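Long-range contacts in protein HTP-2 (PDB 4TZM), which is a HORMA domain protein of the meiotic chromosome axis that binds a closure motif of its partner HTP-3: residues E72-M77 with T173-V178; W24-P29 with S66-T71; D98-G103 with F129-N134. All coordinates share one frame; numbering follows the deposited sequence.

Overall arrangement
HTP-2 is a HORMA domain protein, a family that binds short closure motifs. Along the chain, contact 2 closes first, bringing the loop before helix 35-56 to strand 65-69. Contact 1 follows, joining strand 75-79 to helix 164-185. The two strands form an antiparallel sheet, so contacts 1 and 2 touch, with centres 10 Å apart. Contact 3 falls within the sequence spanned by contact 1. It sets the end of helix 84-102 on strand 123-133 of the large antiparallel sheet. Its centre is about 25 Å from that of contact 1, across the chain's centre, and about 23 Å from that of contact 2. Helix 35-56 borders all three contacts and so lies between hairpin and large sheet.

Contact 1: E72-M77 with T173-V178; sequences ENLSCM and TIVRSV
Residues 72-77 run from a turn into strand 75-79, and residues 173-178 belong to helix 164-185. The backbones stay well apart. Leu74 CA lies 8.1 Å from Arg176 CA, and Cys76 CA lies 7.8 Å from Val175 CA. No hydrogen bond joins the two segments, so side chains alone bridge the gap. Leu74 and Cys76 both point toward the helix, while Ser75 between them points away. Leu74 contributes the most. Its CG is anti to the backbone N (chi1 177°), and its two methyls meet different helix residues. Leu74 CD1 touches Arg176 CG at 4.0 Å. Leu74 CD2 reaches Val175 CG1 at 4.3 Å. Val175 CG1, itself anti to its backbone N, also meets Cys76 CB at 4.2 Å. This one methyl therefore faces both inward-pointing residues of the other segment. Arg176 is extended from CG to NE and crosses Leu74 obliquely. Leu74 CB lies over one face of its guanidinium. Asn73 OD1 approaches the edge near the guanidinium plane, 4.1 Å from Arg176 NH2. The amide and guanidinium planes are 44° apart, and the pair does not form a hydrogen bond. Within the helix, Thr173 O accepts from both Ser177 N and Ser177 OG. Ser75 O is hydrogen-bonded to NE2 of Gln179, the residue just after this helix segment. The interface is therefore a buried apolar seam of Leu74, Cys76 and Val175, with Asn73 and Arg176 at its exposed border. Across the two segments, cohesion comes from van der Waals packing, and the polar groups of Asn73 and Arg176 meet without a specific bond.

Contact 2: W24-P29 with S66-T71; sequences WSKLFP and SKNYIT
A classic beta bulge ends the first strand of the hairpin formed by strands 65-69 and 75-79, with Ile70 and Thr71 both facing Leu74. The N-terminal segment 24-29 packs against this strand end. Ile70 CG2, anti to the backbone N, meets two aromatic rings. It lies 3.8 Å from Trp24 CZ3 and 4.2 Å from Phe28 CE2, and approaches both obliquely. The two side chains also pack on each other: Phe28 CB lies over one face of the indole, and Trp24 CH2 lies over one face of the phenyl. The indole is tied down by Trp24 NE1, which donates to Pro29 O at 3.1 Å. That bond is fairly straight at the hydrogen (155°), with the acceptor near the indole plane. The donor sits above the carbonyl plane of Pro29, not on a lone pair. Trp24 O accepts from both Leu27 N and Phe28 N, closing the turn. The two methyls of Leu27 meet different groups of the strand. Leu27 CD1 comes within 3.6 Å of Tyr69 O, and Leu27 CD2 lies 3.8 Å from Asn68 OD1. The extended chain of Lys26 brings its NZ to the same Asn68 OD1, at 3.4 Å, in a weak hydrogen bond. On the side of helix 35-56, Phe28 meets the ring of Phe41 and also touches Val48. Trp24 and Thr71 touch Arg168 of helix 164-185, and Ile70 packs on Val175 of that helix and on Cys76 of strand 75-79.

Contact 3: D98-G103 with F129-N134; sequences DATKDG and FIYFEN
Residues 98-103 are the last, weakly bonded turn of helix 84-102, closed by a Schellman motif in the HORMA domain. They pack on strand 123-133 of the large antiparallel sheet. The short helix and strand axes come within 10.2 Å, with 36° between their directions. The helix is kinked here, and Lys101 N bonds three residues back, to Asp98 O. Ala99 touches Leu105 and Ile211, and Ala99 O accepts from Phe104 N in the motif. Thr100 makes the main side-chain contacts. Its CG2, anti to the carbonyl carbon, sits over one face of the Phe129 ring, 4.2 Å from Phe129 CE2. The same methyl lies 3.6 Å from Tyr131 OH, and the two side chains cross at about a right angle. Thr100 OG1 takes the crowded position between N and C. There it is hydrogen-bonded to Gly97 O and Ser39 OG. The Thr100 carbonyl also meets the tyrosine, with O 3.4 Å from Tyr131 CE1 and oblique to the ring. Gly103 is the C-prime residue of the motif, with positive phi (84°). Its left-handed backbone conformation is one that glycine adopts readily. The buried phenol is held at its tip, where Tyr131 OH is hydrogen-bonded to Leu105 O. Over one face of this ring, Gly103 CA makes a CH-pi contact, 3.9 Å from the Tyr131 ring centroid and 23° off the ring normal.

Contact 1: E72-M77 with T173-V178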
ATOM      1  N   GLU A  72     -12.259  10.388 -12.992  1.00 91.55           N
ATOM      2  CA  GLU A  72     -13.395  11.300 -12.918  1.00 96.58           C
ATOM      3  C   GLU A  72     -14.574  10.636 -12.218  1.00 95.93           C
ATOM      4  O   GLU A  72     -15.390  11.303 -11.581  1.00 98.66           O
ATOM      5  CB  GLU A  72     -13.808  11.761 -14.314  1.00103.09           C
ATOM      6  CG  GLU A  72     -12.776  12.614 -15.027  1.00108.29           C
ATOM      7  CD  GLU A  72     -13.227  13.013 -16.418  1.00116.69           C
ATOM      8  OE1 GLU A  72     -14.220  12.434 -16.909  1.00119.29           O
ATOM      9  OE2 GLU A  72     -12.594  13.904 -17.021  1.00120.59           O
ATOM     10  N   ASN A  73     -14.643   9.314 -12.336  1.00 92.77           N
ATOM     11  CA  ASN A  73     -15.747   8.533 -11.792  1.00 93.27           C
ATOM     12  C   ASN A  73     -15.513   8.090 -10.348  1.00 86.83           C
ATOM     13  O   ASN A  73     -16.465   7.827  -9.613  1.00 88.62           O
ATOM     14  CB  ASN A  73     -15.984   7.297 -12.667  1.00 98.10           C
ATOM     15  CG  ASN A  73     -17.454   6.995 -12.873  1.00104.39           C
ATOM     16  OD1 ASN A  73     -18.143   6.547 -11.957  1.00107.51           O
ATOM     17  ND2 ASN A  73     -17.941   7.229 -14.088  1.00106.68           N
ATOM     18  N   LEU A  74     -14.246   8.006  -9.950  1.00 78.13           N
ATOM     19  CA  LEU A  74     -13.883   7.385  -8.677  1.00 74.26           C
ATOM     20  C   LEU A  74     -13.134   8.323  -7.733  1.00 75.12           C
ATOM     21  O   LEU A  74     -12.131   8.936  -8.105  1.00 71.89           O
ATOM     22  CB  LEU A  74     -13.039   6.132  -8.928  1.00 70.23           C
ATOM     23  CG  LEU A  74     -12.509   5.407  -7.689  1.00 66.99           C
ATOM     24  CD1 LEU A  74     -13.637   4.718  -6.932  1.00 64.78           C
ATOM     25  CD2 LEU A  74     -11.419   4.413  -8.069  1.00 64.10           C
ATOM     26  N   SER A  75     -13.628   8.412  -6.504  1.00 75.33           N
ATOM     27  CA  SER A  75     -13.034   9.273  -5.493  1.00 70.44           C
ATOM     28  C   SER A  75     -12.571   8.472  -4.285  1.00 68.63           C
ATOM     29  O   SER A  75     -12.975   7.327  -4.091  1.00 68.01           O
ATOM     30  CB  SER A  75     -14.030  10.340  -5.046  1.00 71.97           C
ATOM     31  OG  SER A  75     -15.013   9.783  -4.189  1.00 71.89           O
ATOM     32  N   CYS A  76     -11.729   9.090  -3.465  1.00 68.56           N
ATOM     33  CA  CYS A  76     -11.231   8.453  -2.254  1.00 67.86           C
ATOM     34  C   CYS A  76     -10.821   9.517  -1.247  1.00 67.67           C
ATOM     35  O   CYS A  76     -10.697  10.695  -1.594  1.00 67.50           O
ATOM     36  CB  CYS A  76     -10.052   7.533  -2.569  1.00 68.76           C
ATOM     37  SG  CYS A  76      -8.684   8.341  -3.426  1.00 67.28           S
ATOM     38  N   MET A  77     -10.617   9.102  -0.001  1.00 68.20           N
ATOM     39  CA  MET A  77     -10.186  10.019   1.048  1.00 67.17           C
ATOM     40  C   MET A  77      -8.707   9.813   1.371  1.00 61.11           C
ATOM     41  O   MET A  77      -8.309   8.749   1.841  1.00 56.41           O
ATOM     42  CB  MET A  77     -11.035   9.830   2.308  1.00 70.12           C
ATOM     43  CG  MET A  77     -12.534  10.020   2.095  1.00 72.90           C
ATOM     44  SD  MET A  77     -12.981  11.657   1.473  1.00 80.95           S
ATOM     45  CE  MET A  77     -12.705  12.674   2.920  1.00 57.97           C
ATOM     46  N   THR A 173      -8.806  -0.716  -9.549  1.00 47.37           N
ATOM     47  CA  THR A 173      -9.340  -1.966  -9.006  1.00 48.63           C
ATOM     48  C   THR A 173      -9.103  -2.098  -7.500  1.00 47.01           C
ATOM     49  O   THR A 173      -9.996  -2.503  -6.755  1.00 49.56           O
ATOM     50  CB  THR A 173      -8.719  -3.186  -9.720  1.00 46.29           C
ATOM     51  OG1 THR A 173      -9.247  -3.277 -11.049  1.00 52.08           O
ATOM     52  CG2 THR A 173      -9.026  -4.474  -8.965  1.00 42.72           C
ATOM     53  N   ILE A 174      -7.899  -1.752  -7.055  1.00 42.38           N
ATOM     54  CA  ILE A 174      -7.538  -1.884  -5.646  1.00 42.27           C
ATOM     55  C   ILE A 174      -8.410  -0.986  -4.769  1.00 41.71           C
ATOM     56  O   ILE A 174      -8.975  -1.443  -3.772  1.00 44.51           O
ATOM     57  CB  ILE A 174      -6.043  -1.559  -5.410  1.00 42.49           C
ATOM     58  CG1 ILE A 174      -5.180  -2.768  -5.776  1.00 46.90           C
ATOM     59  CG2 ILE A 174      -5.794  -1.165  -3.958  1.00 41.08           C
ATOM     60  CD1 ILE A 174      -3.694  -2.529  -5.617  1.00 49.46           C
ATOM     61  N   VAL A 175      -8.537   0.278  -5.166  1.00 37.70           N
ATOM     62  CA  VAL A 175      -9.301   1.261  -4.405  1.00 43.22           C
ATOM     63  C   VAL A 175     -10.797   0.948  -4.396  1.00 48.01           C
ATOM     64  O   VAL A 175     -11.466   1.112  -3.373  1.00 46.00           O
ATOM     65  CB  VAL A 175      -9.066   2.674  -4.954  1.00 48.87           C
ATOM     66  CG1 VAL A 175      -9.861   3.695  -4.155  1.00 51.77           C
ATOM     67  CG2 VAL A 175      -7.576   2.991  -4.910  1.00 46.57           C
ATOM     68  N   ARG A 176     -11.316   0.476  -5.525  1.00 54.87           N
ATOM     69  CA  ARG A 176     -12.703   0.030  -5.584  1.00 58.12           C
ATOM     70  C   ARG A 176     -12.922  -1.167  -4.667  1.00 57.08           C
ATOM     71  O   ARG A 176     -13.896  -1.212  -3.921  1.00 62.44           O
ATOM     72  CB  ARG A 176     -13.108  -0.323  -7.018  1.00 64.49           C
ATOM     73  CG  ARG A 176     -13.641   0.857  -7.819  1.00 70.99           C
ATOM     74  CD  ARG A 176     -14.348   0.397  -9.088  1.00 80.95           C
ATOM     75  NE  ARG A 176     -15.358   1.359  -9.525  1.00 91.38           N
ATOM     76  CZ  ARG A 176     -15.156   2.291 -10.452  1.00 95.42           C
ATOM     77  NH1 ARG A 176     -13.980   2.389 -11.056  1.00 92.93           N
ATOM     78  NH2 ARG A 176     -16.136   3.122 -10.781  1.00 98.96           N
ATOM     79  N   SER A 177     -12.010  -2.131  -4.718  1.00 54.53           N
ATOM     80  CA  SER A 177     -12.128  -3.323  -3.885  1.00 53.96           C
ATOM     81  C   SER A 177     -12.030  -2.980  -2.400  1.00 54.03           C
ATOM     82  O   SER A 177     -12.754  -3.540  -1.584  1.00 56.63           O
ATOM     83  CB  SER A 177     -11.062  -4.354  -4.265  1.00 57.76           C
ATOM     84  OG  SER A 177     -11.357  -4.952  -5.518  1.00 66.21           O
ATOM     85  N   VAL A 178     -11.140  -2.053  -2.053  1.00 49.56           N
ATOM     86  CA  VAL A 178     -11.018  -1.604  -0.671  1.00 48.15           C
ATOM     87  C   VAL A 178     -12.321  -0.969  -0.195  1.00 49.25           C
ATOM     88  O   VAL A 178     -12.873  -1.366   0.835  1.00 50.42           O
ATOM     89  CB  VAL A 178      -9.855  -0.602  -0.493  1.00 44.01           C
ATOM     90  CG1 VAL A 178      -9.988   0.146   0.825  1.00 42.90           C
ATOM     91  CG2 VAL A 178      -8.525  -1.325  -0.560  1.00 42.62           C
TER

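Contact 2: W24-P29 with S66-T71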
ATOM      1  N   TRP A  24      -5.551  11.858 -12.905  1.00 68.82           N
ATOM      2  CA  TRP A  24      -4.537  10.892 -12.491  1.00 62.76           C
ATOM      3  C   TRP A  24      -3.239  11.578 -12.068  1.00 58.53           C
ATOM      4  O   TRP A  24      -2.608  11.178 -11.091  1.00 53.26           O
ATOM      5  CB  TRP A  24      -4.259   9.894 -13.622  1.00 59.90           C
ATOM      6  CG  TRP A  24      -3.136   8.940 -13.324  1.00 55.11           C
ATOM      7  CD1 TRP A  24      -1.825   9.081 -13.675  1.00 56.59           C
ATOM      8  CD2 TRP A  24      -3.228   7.699 -12.611  1.00 52.39           C
ATOM      9  NE1 TRP A  24      -1.094   8.005 -13.224  1.00 54.87           N
ATOM     10  CE2 TRP A  24      -1.933   7.141 -12.568  1.00 50.94           C
ATOM     11  CE3 TRP A  24      -4.280   7.004 -12.002  1.00 52.97           C
ATOM     12  CZ2 TRP A  24      -1.661   5.922 -11.942  1.00 48.07           C
ATOM     13  CZ3 TRP A  24      -4.009   5.793 -11.382  1.00 52.77           C
ATOM     14  CH2 TRP A  24      -2.710   5.265 -11.356  1.00 51.10           C
ATOM     15  N   SER A  25      -2.855  12.620 -12.798  1.00 63.90           N
ATOM     16  CA  SER A  25      -1.584  13.296 -12.552  1.00 70.93           C
ATOM     17  C   SER A  25      -1.573  14.064 -11.231  1.00 73.43           C
ATOM     18  O   SER A  25      -0.516  14.477 -10.758  1.00 75.39           O
ATOM     19  CB  SER A  25      -1.256  14.247 -13.704  1.00 75.93           C
ATOM     20  OG  SER A  25      -1.082  13.537 -14.917  1.00 77.91           O
ATOM     21  N   LYS A  26      -2.747  14.245 -10.640  1.00 74.48           N
ATOM     22  CA  LYS A  26      -2.866  14.988  -9.393  1.00 75.63           C
ATOM     23  C   LYS A  26      -2.335  14.189  -8.202  1.00 69.26           C
ATOM     24  O   LYS A  26      -1.943  14.762  -7.185  1.00 69.46           O
ATOM     25  CB  LYS A  26      -4.326  15.381  -9.151  1.00 82.69           C
ATOM     26  CG  LYS A  26      -4.515  16.360  -8.008  1.00 89.98           C
ATOM     27  CD  LYS A  26      -5.968  16.449  -7.575  1.00 95.99           C
ATOM     28  CE  LYS A  26      -6.109  17.351  -6.358  1.00100.05           C
ATOM     29  NZ  LYS A  26      -7.503  17.371  -5.834  1.00102.72           N
ATOM     30  N   LEU A  27      -2.317  12.865  -8.333  1.00 64.87           N
ATOM     31  CA  LEU A  27      -1.875  11.996  -7.244  1.00 58.43           C
ATOM     32  C   LEU A  27      -0.717  11.074  -7.624  1.00 52.90           C
ATOM     33  O   LEU A  27       0.052  10.649  -6.759  1.00 49.98           O
ATOM     34  CB  LEU A  27      -3.043  11.145  -6.743  1.00 57.00           C
ATOM     35  CG  LEU A  27      -4.090  11.848  -5.886  1.00 59.02           C
ATOM     36  CD1 LEU A  27      -5.283  10.938  -5.664  1.00 57.81           C
ATOM     37  CD2 LEU A  27      -3.479  12.263  -4.561  1.00 62.22           C
ATOM     38  N   PHE A  28      -0.596  10.766  -8.912  1.00 52.97           N
ATOM     39  CA  PHE A  28       0.345   9.747  -9.370  1.00 50.13           C
ATOM     40  C   PHE A  28       1.237  10.220 -10.517  1.00 50.67           C
ATOM     41  O   PHE A  28       0.855  11.115 -11.269  1.00 54.54           O
ATOM     42  CB  PHE A  28      -0.419   8.504  -9.819  1.00 46.50           C
ATOM     43  CG  PHE A  28      -1.212   7.845  -8.730  1.00 45.70           C
ATOM     44  CD1 PHE A  28      -0.595   7.015  -7.798  1.00 45.92           C
ATOM     45  CD2 PHE A  28      -2.580   8.035  -8.647  1.00 45.87           C
ATOM     46  CE1 PHE A  28      -1.336   6.394  -6.793  1.00 44.85           C
ATOM     47  CE2 PHE A  28      -3.324   7.421  -7.648  1.00 47.86           C
ATOM     48  CZ  PHE A  28      -2.701   6.598  -6.722  1.00 47.48           C
ATOM     49  N   PRO A  29       2.427   9.607 -10.664  1.00 49.33           N
ATOM     50  CA  PRO A  29       3.264   9.894 -11.837  1.00 50.56           C
ATOM     51  C   PRO A  29       2.617   9.363 -13.115  1.00 55.07           C
ATOM     52  O   PRO A  29       1.981   8.310 -13.073  1.00 53.89           O
ATOM     53  CB  PRO A  29       4.574   9.158 -11.529  1.00 43.99           C
ATOM     54  CG  PRO A  29       4.184   8.068 -10.575  1.00 44.71           C
ATOM     55  CD  PRO A  29       3.059   8.634  -9.753  1.00 45.39           C
ATOM     56  N   SER A  66      -9.012  14.247   3.247  1.00 69.44           N
ATOM     57  CA  SER A  66      -9.518  15.188   2.259  1.00 75.57           C
ATOM     58  C   SER A  66      -9.984  14.430   1.020  1.00 71.77           C
ATOM     59  O   SER A  66      -9.531  13.314   0.760  1.00 65.96           O
ATOM     60  CB  SER A  66      -8.451  16.218   1.891  1.00 80.68           C
ATOM     61  OG  SER A  66      -9.002  17.221   1.055  1.00 87.31           O
ATOM     62  N   LYS A  67     -10.900  15.028   0.264  1.00 75.70           N
ATOM     63  CA  LYS A  67     -11.447  14.351  -0.903  1.00 78.55           C
ATOM     64  C   LYS A  67     -10.525  14.480  -2.107  1.00 80.12           C
ATOM     65  O   LYS A  67     -10.112  15.578  -2.482  1.00 82.26           O
ATOM     66  CB  LYS A  67     -12.840  14.886  -1.250  1.00 80.89           C
ATOM     67  CG  LYS A  67     -13.541  14.062  -2.329  1.00 82.67           C
ATOM     68  CD  LYS A  67     -14.984  14.497  -2.533  1.00 89.67           C
ATOM     69  CE  LYS A  67     -15.702  13.590  -3.523  1.00 92.22           C
ATOM     70  NZ  LYS A  67     -17.126  13.987  -3.717  1.00 98.53           N
ATOM     71  N   ASN A  68     -10.199  13.335  -2.696  1.00 79.68           N
ATOM     72  CA  ASN A  68      -9.406  13.285  -3.913  1.00 81.73           C
ATOM     73  C   ASN A  68     -10.081  12.400  -4.949  1.00 79.65           C
ATOM     74  O   ASN A  68     -11.031  11.682  -4.638  1.00 77.71           O
ATOM     75  CB  ASN A  68      -7.996  12.770  -3.624  1.00 80.89           C
ATOM     76  CG  ASN A  68      -7.042  13.875  -3.223  1.00 86.05           C
ATOM     77  OD1 ASN A  68      -6.507  14.587  -4.073  1.00 86.86           O
ATOM     78  ND2 ASN A  68      -6.816  14.022  -1.922  1.00 89.55           N
ATOM     79  N   TYR A  69      -9.584  12.459  -6.182  1.00 78.89           N
ATOM     80  CA  TYR A  69     -10.085  11.618  -7.260  1.00 79.71           C
ATOM     81  C   TYR A  69      -8.939  10.872  -7.932  1.00 77.16           C
ATOM     82  O   TYR A  69      -7.861  11.430  -8.138  1.00 78.13           O
ATOM     83  CB  TYR A  69     -10.835  12.450  -8.303  1.00 82.45           C
ATOM     84  CG  TYR A  69     -12.181  12.982  -7.862  1.00 86.30           C
ATOM     85  CD1 TYR A  69     -12.277  14.087  -7.025  1.00 88.93           C
ATOM     86  CD2 TYR A  69     -13.357  12.393  -8.306  1.00 87.54           C
ATOM     87  CE1 TYR A  69     -13.511  14.582  -6.629  1.00 92.40           C
ATOM     88  CE2 TYR A  69     -14.593  12.878  -7.918  1.00 91.63           C
ATOM     89  CZ  TYR A  69     -14.664  13.974  -7.079  1.00 94.30           C
ATOM     90  OH  TYR A  69     -15.892  14.462  -6.688  1.00 99.45           O
ATOM     91  N   ILE A  70      -9.180   9.610  -8.262  1.00 75.52           N
ATOM     92  CA  ILE A  70      -8.230   8.812  -9.025  1.00 73.86           C
ATOM     93  C   ILE A  70      -8.614   8.850 -10.497  1.00 74.54           C
ATOM     94  O   ILE A  70      -7.760   8.952 -11.376  1.00 74.45           O
ATOM     95  CB  ILE A  70      -8.197   7.362  -8.532  1.00 73.22           C
ATOM     96  CG1 ILE A  70      -7.991   7.336  -7.019  1.00 73.48           C
ATOM     97  CG2 ILE A  70      -7.107   6.576  -9.244  1.00 70.25           C
ATOM     98  CD1 ILE A  70      -8.386   6.040  -6.385  1.00 75.48           C
ATOM     99  N   THR A  71      -9.914   8.749 -10.753  1.00 75.87           N
ATOM    100  CA  THR A  71     -10.476   9.012 -12.072  1.00 79.29           C
ATOM    101  C   THR A  71     -11.647   9.969 -11.891  1.00 87.21           C
ATOM    102  O   THR A  71     -11.988  10.326 -10.765  1.00 89.44           O
ATOM    103  CB  THR A  71     -10.945   7.728 -12.783  1.00 75.66           C
ATOM    104  OG1 THR A  71     -12.184   7.285 -12.219  1.00 76.48           O
ATOM    105  CG2 THR A  71      -9.910   6.627 -12.643  1.00 72.14           C
TER

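Contact 3: D98-G103 with F129-N134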
ATOM      1  N   ASP A  98       9.722   5.388   0.869  1.00 48.20           N
ATOM      2  CA  ASP A  98      11.068   5.763   0.435  1.00 47.81           C
ATOM      3  C   ASP A  98      12.004   4.563   0.470  1.00 47.07           C
ATOM      4  O   ASP A  98      12.987   4.509  -0.267  1.00 47.91           O
ATOM      5  CB  ASP A  98      11.634   6.894   1.298  1.00 52.14           C
ATOM      6  CG  ASP A  98      11.093   8.258   0.903  1.00 59.19           C
ATOM      7  OD1 ASP A  98      10.715   8.436  -0.274  1.00 61.06           O
ATOM      8  OD2 ASP A  98      11.049   9.157   1.769  1.00 66.32           O
ATOM      9  N   ALA A  99      11.685   3.596   1.321  1.00 49.02           N
ATOM     10  CA  ALA A  99      12.491   2.390   1.442  1.00 49.92           C
ATOM     11  C   ALA A  99      12.353   1.452   0.235  1.00 52.74           C
ATOM     12  O   ALA A  99      13.131   0.508   0.102  1.00 52.05           O
ATOM     13  CB  ALA A  99      12.134   1.653   2.723  1.00 46.22           C
ATOM     14  N   THR A 100      11.383   1.695  -0.644  1.00 53.29           N
ATOM     15  CA  THR A 100      11.283   0.871  -1.851  1.00 54.54           C
ATOM     16  C   THR A 100      12.300   1.326  -2.894  1.00 58.84           C
ATOM     17  O   THR A 100      12.649   0.565  -3.795  1.00 58.09           O
ATOM     18  CB  THR A 100       9.865   0.883  -2.491  1.00 41.01           C
ATOM     19  OG1 THR A 100       9.556   2.189  -2.992  1.00 43.21           O
ATOM     20  CG2 THR A 100       8.806   0.448  -1.493  1.00 37.44           C
ATOM     21  N   LYS A 101      12.779   2.562  -2.772  1.00 64.55           N
ATOM     22  CA  LYS A 101      13.821   3.056  -3.670  1.00 71.24           C
ATOM     23  C   LYS A 101      15.127   2.328  -3.401  1.00 72.52           C
ATOM     24  O   LYS A 101      15.811   1.887  -4.326  1.00 75.53           O
ATOM     25  CB  LYS A 101      14.014   4.560  -3.514  1.00 75.78           C
ATOM     26  CG  LYS A 101      12.793   5.352  -3.911  1.00 81.60           C
ATOM     27  CD  LYS A 101      13.054   6.834  -3.911  1.00 89.60           C
ATOM     28  CE  LYS A 101      11.903   7.552  -4.575  1.00 93.98           C
ATOM     29  NZ  LYS A 101      11.946   9.019  -4.336  1.00 99.38           N
ATOM     30  N   ASP A 102      15.466   2.201  -2.125  1.00 71.16           N
ATOM     31  CA  ASP A 102      16.640   1.442  -1.721  1.00 74.48           C
ATOM     32  C   ASP A 102      16.419  -0.050  -1.964  1.00 67.79           C
ATOM     33  O   ASP A 102      17.372  -0.805  -2.139  1.00 72.08           O
ATOM     34  CB  ASP A 102      16.962   1.695  -0.247  1.00 84.32           C
ATOM     35  CG  ASP A 102      17.110   3.173   0.083  1.00 89.85           C
ATOM     36  OD1 ASP A 102      16.422   4.003  -0.547  1.00 90.55           O
ATOM     37  OD2 ASP A 102      17.911   3.504   0.983  1.00 92.64           O
ATOM     38  N   GLY A 103      15.156  -0.466  -1.970  1.00 56.75           N
ATOM     39  CA  GLY A 103      14.802  -1.863  -2.148  1.00 49.89           C
ATOM     40  C   GLY A 103      14.864  -2.659  -0.857  1.00 51.18           C
ATOM     41  O   GLY A 103      15.184  -3.847  -0.871  1.00 52.37           O
ATOM     42  N   PHE A 129       5.934  -6.629  -1.136  1.00 47.25           N
ATOM     43  CA  PHE A 129       6.616  -6.117  -2.316  1.00 44.82           C
ATOM     44  C   PHE A 129       7.548  -7.135  -2.977  1.00 45.05           C
ATOM     45  O   PHE A 129       8.032  -8.072  -2.341  1.00 45.91           O
ATOM     46  CB  PHE A 129       7.389  -4.843  -1.948  1.00 42.43           C
ATOM     47  CG  PHE A 129       6.498  -3.684  -1.583  1.00 42.29           C
ATOM     48  CD1 PHE A 129       6.063  -3.503  -0.277  1.00 46.62           C
ATOM     49  CD2 PHE A 129       6.078  -2.785  -2.554  1.00 40.75           C
ATOM     50  CE1 PHE A 129       5.232  -2.442   0.055  1.00 45.94           C
ATOM     51  CE2 PHE A 129       5.250  -1.723  -2.230  1.00 41.00           C
ATOM     52  CZ  PHE A 129       4.827  -1.553  -0.925  1.00 43.35           C
ATOM     53  N   ILE A 130       7.760  -6.949  -4.276  1.00 40.60           N
ATOM     54  CA  ILE A 130       8.737  -7.716  -5.035  1.00 37.81           C
ATOM     55  C   ILE A 130       9.565  -6.737  -5.844  1.00 38.06           C
ATOM     56  O   ILE A 130       9.025  -5.820  -6.460  1.00 37.02           O
ATOM     57  CB  ILE A 130       8.078  -8.739  -5.984  1.00 36.87           C
ATOM     58  CG1 ILE A 130       7.175  -9.697  -5.207  1.00 37.63           C
ATOM     59  CG2 ILE A 130       9.138  -9.518  -6.762  1.00 38.50           C
ATOM     60  CD1 ILE A 130       6.368 -10.628  -6.085  1.00 39.84           C
ATOM     61  N   TYR A 131      10.878  -6.925  -5.833  1.00 40.19           N
ATOM     62  CA  TYR A 131      11.770  -6.044  -6.561  1.00 39.63           C
ATOM     63  C   TYR A 131      12.302  -6.761  -7.796  1.00 40.69           C
ATOM     64  O   TYR A 131      12.598  -7.952  -7.746  1.00 42.17           O
ATOM     65  CB  TYR A 131      12.900  -5.574  -5.642  1.00 40.32           C
ATOM     66  CG  TYR A 131      12.375  -4.773  -4.471  1.00 40.32           C
ATOM     67  CD1 TYR A 131      12.104  -3.419  -4.604  1.00 39.38           C
ATOM     68  CD2 TYR A 131      12.113  -5.377  -3.244  1.00 40.54           C
ATOM     69  CE1 TYR A 131      11.608  -2.682  -3.546  1.00 40.03           C
ATOM     70  CE2 TYR A 131      11.614  -4.644  -2.181  1.00 41.41           C
ATOM     71  CZ  TYR A 131      11.365  -3.296  -2.339  1.00 43.52           C
ATOM     72  OH  TYR A 131      10.869  -2.551  -1.289  1.00 47.07           O
ATOM     73  N   PHE A 132      12.381  -6.048  -8.915  1.00 43.06           N
ATOM     74  CA  PHE A 132      12.875  -6.648 -10.149  1.00 45.00           C
ATOM     75  C   PHE A 132      14.174  -6.004 -10.604  1.00 51.06           C
ATOM     76  O   PHE A 132      14.471  -4.851 -10.275  1.00 51.38           O
ATOM     77  CB  PHE A 132      11.835  -6.544 -11.265  1.00 40.90           C
ATOM     78  CG  PHE A 132      10.594  -7.352 -11.019  1.00 41.28           C
ATOM     79  CD1 PHE A 132       9.559  -6.838 -10.251  1.00 38.10           C
ATOM     80  CD2 PHE A 132      10.454  -8.623 -11.565  1.00 36.87           C
ATOM     81  CE1 PHE A 132       8.408  -7.578 -10.024  1.00 38.95           C
ATOM     82  CE2 PHE A 132       9.306  -9.370 -11.340  1.00 34.51           C
ATOM     83  CZ  PHE A 132       8.281  -8.845 -10.569  1.00 36.87           C
ATOM     84  N   GLU A 133      14.936  -6.769 -11.371  1.00 56.50           N
ATOM     85  CA  GLU A 133      16.202  -6.317 -11.923  1.00 60.49           C
ATOM     86  C   GLU A 133      16.231  -6.647 -13.407  1.00 59.67           C
ATOM     87  O   GLU A 133      15.287  -7.251 -13.921  1.00 57.04           O
ATOM     88  CB  GLU A 133      17.366  -6.986 -11.201  1.00 67.36           C
ATOM     89  CG  GLU A 133      17.399  -8.493 -11.402  1.00 77.56           C
ATOM     90  CD  GLU A 133      18.077  -9.219 -10.262  1.00 87.56           C
ATOM     91  OE1 GLU A 133      18.624  -8.540  -9.368  1.00 91.03           O
ATOM     92  OE2 GLU A 133      18.060 -10.469 -10.257  1.00 91.14           O
ATOM     93  N   ASN A 134      17.307  -6.253 -14.087  1.00 57.45           N
ATOM     94  CA  ASN A 134      17.477  -6.542 -15.508  1.00 54.23           C
ATOM     95  C   ASN A 134      16.279  -6.074 -16.330  1.00 54.13           C
ATOM     96  O   ASN A 134      15.483  -6.887 -16.801  1.00 53.12           O
ATOM     97  CB  ASN A 134      17.715  -8.042 -15.712  1.00 55.68           C
ATOM     98  CG  ASN A 134      18.209  -8.373 -17.103  1.00 56.93           C
ATOM     99  OD1 ASN A 134      18.564  -7.487 -17.881  1.00 57.33           O
ATOM    100  ND2 ASN A 134      18.242  -9.660 -17.424  1.00 59.47           N
TER